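Local coordinates for protein encapsulated ferritin (Haliangium ochraceum, PDB 5N5F) that oxidises Fe(2+) to Fe(3+) as the ferroxidase cargo of an encapsulin nanocompartment, passing the mineralised iron on for storage within the shell, at the interface of chains A and B. Coordinates in Å, arbitrary orientation; residue numbers count along the deposited sequence, not the author numbering. Chains: chain A/B, encapsulated ferritin.

Contact 1: the interface of chains A and B. Residues chain A 32, 35, 62, 66, 69; chain B 25, 69, 79, 83.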
# COMPACT_ATOMS: atom_id res chain seq x y z
N LEU A 32 3.50 18.05 7.96
CA LEU A 32 4.23 18.51 6.79
C LEU A 32 3.59 17.99 5.50
O LEU A 32 3.58 18.69 4.48
CB LEU A 32 5.69 18.08 6.88
CG LEU A 32 6.51 18.75 7.99
CD1 LEU A 32 7.86 18.08 8.12
CD2 LEU A 32 6.66 20.24 7.74
N VAL A 35 0.83 20.24 4.58
CA VAL A 35 1.32 21.49 3.97
C VAL A 35 1.51 21.31 2.47
O VAL A 35 1.12 22.17 1.68
CB VAL A 35 2.62 21.95 4.66
CG1 VAL A 35 3.23 23.14 3.93
CG2 VAL A 35 2.35 22.30 6.11
N VAL A 62 1.35 24.45 9.23
CA VAL A 62 2.73 24.87 9.43
C VAL A 62 2.96 25.20 10.90
O VAL A 62 3.96 24.80 11.50
CB VAL A 62 3.07 26.06 8.52
CG1 VAL A 62 4.48 26.59 8.83
CG2 VAL A 62 2.97 25.66 7.07
N MET A 66 5.61 23.32 13.56
CA MET A 66 6.67 23.99 14.31
C MET A 66 6.46 23.84 15.81
O MET A 66 7.44 23.79 16.57
CB MET A 66 6.74 25.46 13.91
CG MET A 66 7.11 25.68 12.44
SD MET A 66 8.67 24.90 11.95
CE MET A 66 8.09 23.33 11.30
N LEU A 69 7.93 20.45 16.41
CA LEU A 69 9.37 20.46 16.27
C LEU A 69 10.04 21.06 17.50
O LEU A 69 11.08 20.58 17.95
CB LEU A 69 9.77 21.24 15.01
CG LEU A 69 11.26 21.35 14.71
CD1 LEU A 69 11.91 19.97 14.60
CD2 LEU A 69 11.49 22.15 13.44
N LEU B 25 9.66 19.28 0.68
CA LEU B 25 8.85 18.73 1.76
C LEU B 25 8.97 17.21 1.83
O LEU B 25 9.12 16.65 2.92
CB LEU B 25 7.39 19.16 1.60
CG LEU B 25 7.12 20.62 1.98
CD1 LEU B 25 5.74 21.07 1.53
CD2 LEU B 25 7.27 20.83 3.49
N LEU B 69 14.91 22.11 6.07
CA LEU B 69 13.94 23.00 6.69
C LEU B 69 14.37 24.46 6.56
O LEU B 69 13.53 25.34 6.35
CB LEU B 69 13.75 22.63 8.16
CG LEU B 69 12.74 23.46 8.96
CD1 LEU B 69 11.33 23.33 8.38
CD2 LEU B 69 12.75 23.02 10.42
N PHE B 79 6.38 29.77 7.12
CA PHE B 79 7.30 28.99 7.94
C PHE B 79 8.14 29.91 8.81
O PHE B 79 8.31 29.67 10.01
CB PHE B 79 8.18 28.11 7.06
CG PHE B 79 7.69 26.69 6.89
CD1 PHE B 79 6.79 26.37 5.88
CD2 PHE B 79 8.13 25.68 7.73
CE1 PHE B 79 6.34 25.06 5.72
CE2 PHE B 79 7.68 24.38 7.57
CZ PHE B 79 6.79 24.07 6.57
N MET B 83 8.09 29.77 12.80
CA MET B 83 9.33 29.32 13.43
C MET B 83 9.82 30.33 14.46
O MET B 83 10.32 29.94 15.52
CB MET B 83 10.40 29.07 12.36
CG MET B 83 10.22 27.75 11.62
SD MET B 83 11.25 27.58 10.15
CE MET B 83 12.83 27.15 10.87

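Contact 2: the interface of chains A and B. Residues chain A 86-90, 96; chain B 70, 73-74.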
# COMPACT_ATOMS: atom_id res chain seq x y z
N TYR A 86 21.84 25.62 11.59
CA TYR A 86 21.34 25.95 10.27
C TYR A 86 20.17 26.93 10.24
O TYR A 86 20.05 27.68 9.27
CB TYR A 86 20.91 24.67 9.54
CG TYR A 86 22.07 23.77 9.18
CD1 TYR A 86 22.83 24.01 8.04
CD2 TYR A 86 22.41 22.69 9.98
CE1 TYR A 86 23.89 23.20 7.71
CE2 TYR A 86 23.47 21.87 9.66
CZ TYR A 86 24.21 22.13 8.52
OH TYR A 86 25.26 21.32 8.20
N LEU A 87 19.33 26.97 11.27
CA LEU A 87 18.08 27.72 11.20
C LEU A 87 18.32 29.22 11.39
O LEU A 87 19.12 29.64 12.23
CB LEU A 87 17.09 27.22 12.24
CG LEU A 87 16.76 25.72 12.19
CD1 LEU A 87 15.55 25.41 13.07
CD2 LEU A 87 16.53 25.22 10.77
N PHE A 88 17.61 30.02 10.59
CA PHE A 88 17.69 31.48 10.66
C PHE A 88 19.08 31.98 10.27
O PHE A 88 19.62 32.89 10.90
CB PHE A 88 17.30 32.00 12.05
CG PHE A 88 15.92 31.59 12.49
CD1 PHE A 88 14.80 32.08 11.84
CD2 PHE A 88 15.75 30.72 13.55
CE1 PHE A 88 13.53 31.71 12.25
CE2 PHE A 88 14.49 30.35 13.96
CZ PHE A 88 13.38 30.84 13.31
N THR A 89 19.65 31.39 9.23
CA THR A 89 20.98 31.73 8.74
C THR A 89 20.87 32.44 7.40
O THR A 89 19.79 32.56 6.81
CB THR A 89 21.85 30.48 8.62
OG1 THR A 89 21.21 29.54 7.75
CG2 THR A 89 22.07 29.85 9.99
N GLU A 90 22.02 32.91 6.90
CA GLU A 90 22.07 33.69 5.66
C GLU A 90 23.02 33.12 4.62
O GLU A 90 22.72 33.17 3.43
CB GLU A 90 22.48 35.14 5.97
CG GLU A 90 21.31 36.05 6.32
CD GLU A 90 20.39 36.31 5.14
OE1 GLU A 90 20.69 35.81 4.04
OE2 GLU A 90 19.37 37.01 5.32
N LEU A 96 27.53 26.11 6.02
CA LEU A 96 27.32 25.94 7.45
C LEU A 96 27.58 24.49 7.86
O LEU A 96 27.87 24.21 9.03
CB LEU A 96 25.90 26.35 7.84
CG LEU A 96 25.50 27.78 7.48
CD1 LEU A 96 23.98 27.94 7.52
CD2 LEU A 96 26.17 28.78 8.42
N GLU B 70 15.67 24.73 6.68
CA GLU B 70 16.14 26.11 6.52
C GLU B 70 15.94 26.59 5.10
O GLU B 70 15.58 27.76 4.88
CB GLU B 70 17.62 26.20 6.92
CG GLU B 70 18.28 27.54 6.60
CD GLU B 70 17.66 28.72 7.33
OE1 GLU B 70 16.79 28.50 8.20
OE2 GLU B 70 18.04 29.87 7.03
N ARG B 73 12.41 27.60 4.98
CA ARG B 73 12.18 28.85 5.70
C ARG B 73 12.55 30.06 4.85
O ARG B 73 11.89 31.10 4.92
CB ARG B 73 12.99 28.86 7.00
CG ARG B 73 12.65 30.02 7.93
CD ARG B 73 13.78 30.29 8.91
NE ARG B 73 14.99 30.72 8.22
CZ ARG B 73 15.25 31.97 7.85
NH1 ARG B 73 14.38 32.94 8.12
NH2 ARG B 73 16.38 32.26 7.22
N ARG B 74 13.61 29.94 4.05
CA ARG B 74 14.11 31.07 3.26
C ARG B 74 13.23 31.39 2.06
O ARG B 74 13.44 32.43 1.43
CB ARG B 74 15.54 30.78 2.80
CG ARG B 74 16.57 30.76 3.94
CD ARG B 74 17.97 30.44 3.42
NE ARG B 74 18.96 30.37 4.49
CZ ARG B 74 20.26 30.17 4.29
NH1 ARG B 74 20.72 30.03 3.05
NH2 ARG B 74 21.10 30.12 5.32

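Contact 1: the interface of chains A and B
The thioether sulfur SD of A:Met66 lies 3.3 Å from CG of B:Met83 and also nears that residue's own sulfur, the two side chains passing at a slant. This sulfur contact belongs to the apolar core where two helical EncFtn-family subunits meet about a two-fold axis, and it illustrates how one aromatic ring can fill a groove between two helices of its partner. B:Phe79, from helix 77-86, projects between helices 16-44 and 48-75 of chain A. A:Val62 sets CG1 over the centre of the ring, 3.7 Å from the centroid, in a CH-pi contact, while its CG2 meets CE1 at 3.7 Å. Both branches serve because CG1 stands anti to the backbone N (chi1 175°) and CG2 anti to the carbonyl carbon. Around the rim, the A:Met66 methyl CE reaches CE2, and CD2 of A:Leu32 meets CZ at 4.0 Å. An alanine in place of B:Phe79 is likely to leave A:Val62 without its aromatic cover and open a gap that frees the A:Met66 methyl and the A:Leu32 tip to shift. A:Val35 turns CG1 both to the ring's CE1 and to CD1 of B:Leu25, 4.0 Å away, joining the ring to a second helix of chain B. A:Leu69 and B:Leu69 point their CD2 methyls tip to tip at 3.4 Å, a tight fit between equivalent residues.

Contact 2: the interface of chains A and B
This is a two-fold homodimer interface within the decameric ring of the EncFtn-family ferritin-like domain, and here it ties the segment following helix 77-86 of one subunit to the end of helix 48-73 of the other. Its centre is the carboxylate of B:Glu70, an example of an acidic group shared by backbone N-H groups and arginines. B:Glu70 OE1 accepts the backbone N-H of A:Phe88, N to OE1 2.9 Å. B:Glu70 OE2 accepts that of A:Thr89, N to OE2 3.1 Å. Both donors come from above the carboxylate plane, leaving room nearer that plane for B:Arg73, whose NE and NH2 grip OE1 and OE2 side-on; at OE1 the A:Phe88 N and the B:Arg73 NE sit on opposite faces. B:Arg74 NE adds a salt bridge to B:Glu70 OE2 from the anti side, at 2.7 Å. With arginines and N-H groups gathered round it, the carboxylate is probably stabilised as an anion and held against rotation.

Across the contact, B:Arg74 runs extended from CG to NE and gives NH2 to the hydroxyl OG1 of A:Thr89, a short bond of 2.5 Å. That hydroxyl takes the position between backbone N and carbonyl carbon (chi1 57°), from which it also donates to the A:Tyr86 carbonyl O at 2.7 Å, which probably caps the end of helix 77-86; a longer contact to B:Glu70 OE2, 3.3 Å from OG1, would compete for the same hydrogen. A:Phe88, its backbone in the left-handed helical conformation, lays CD1 against CD of B:Arg73 at 3.6 Å, with ring and guanidinium planes 48° apart, while its CA lies over one guanidinium face, toward the rim.

The C-alpha centres of contact 1 and contact 2 are about 13 Å apart, and both belong to the same two-fold interface. Helix 48-73 of chain B supplies both, through neighbours B:Leu69 and B:Glu70: the leucine turns into the apolar contact and the glutamate toward the polar one. Helix 77-86 serves both too, from chain B in contact 1 and, at its end, from chain A in contact 2. Symmetry repeats each contact with the chains exchanged, so each subunit lends side chains of helix 77-86 to its partner and has the segment just after it bonded there, an exchange that probably stabilises this pair in the decamer.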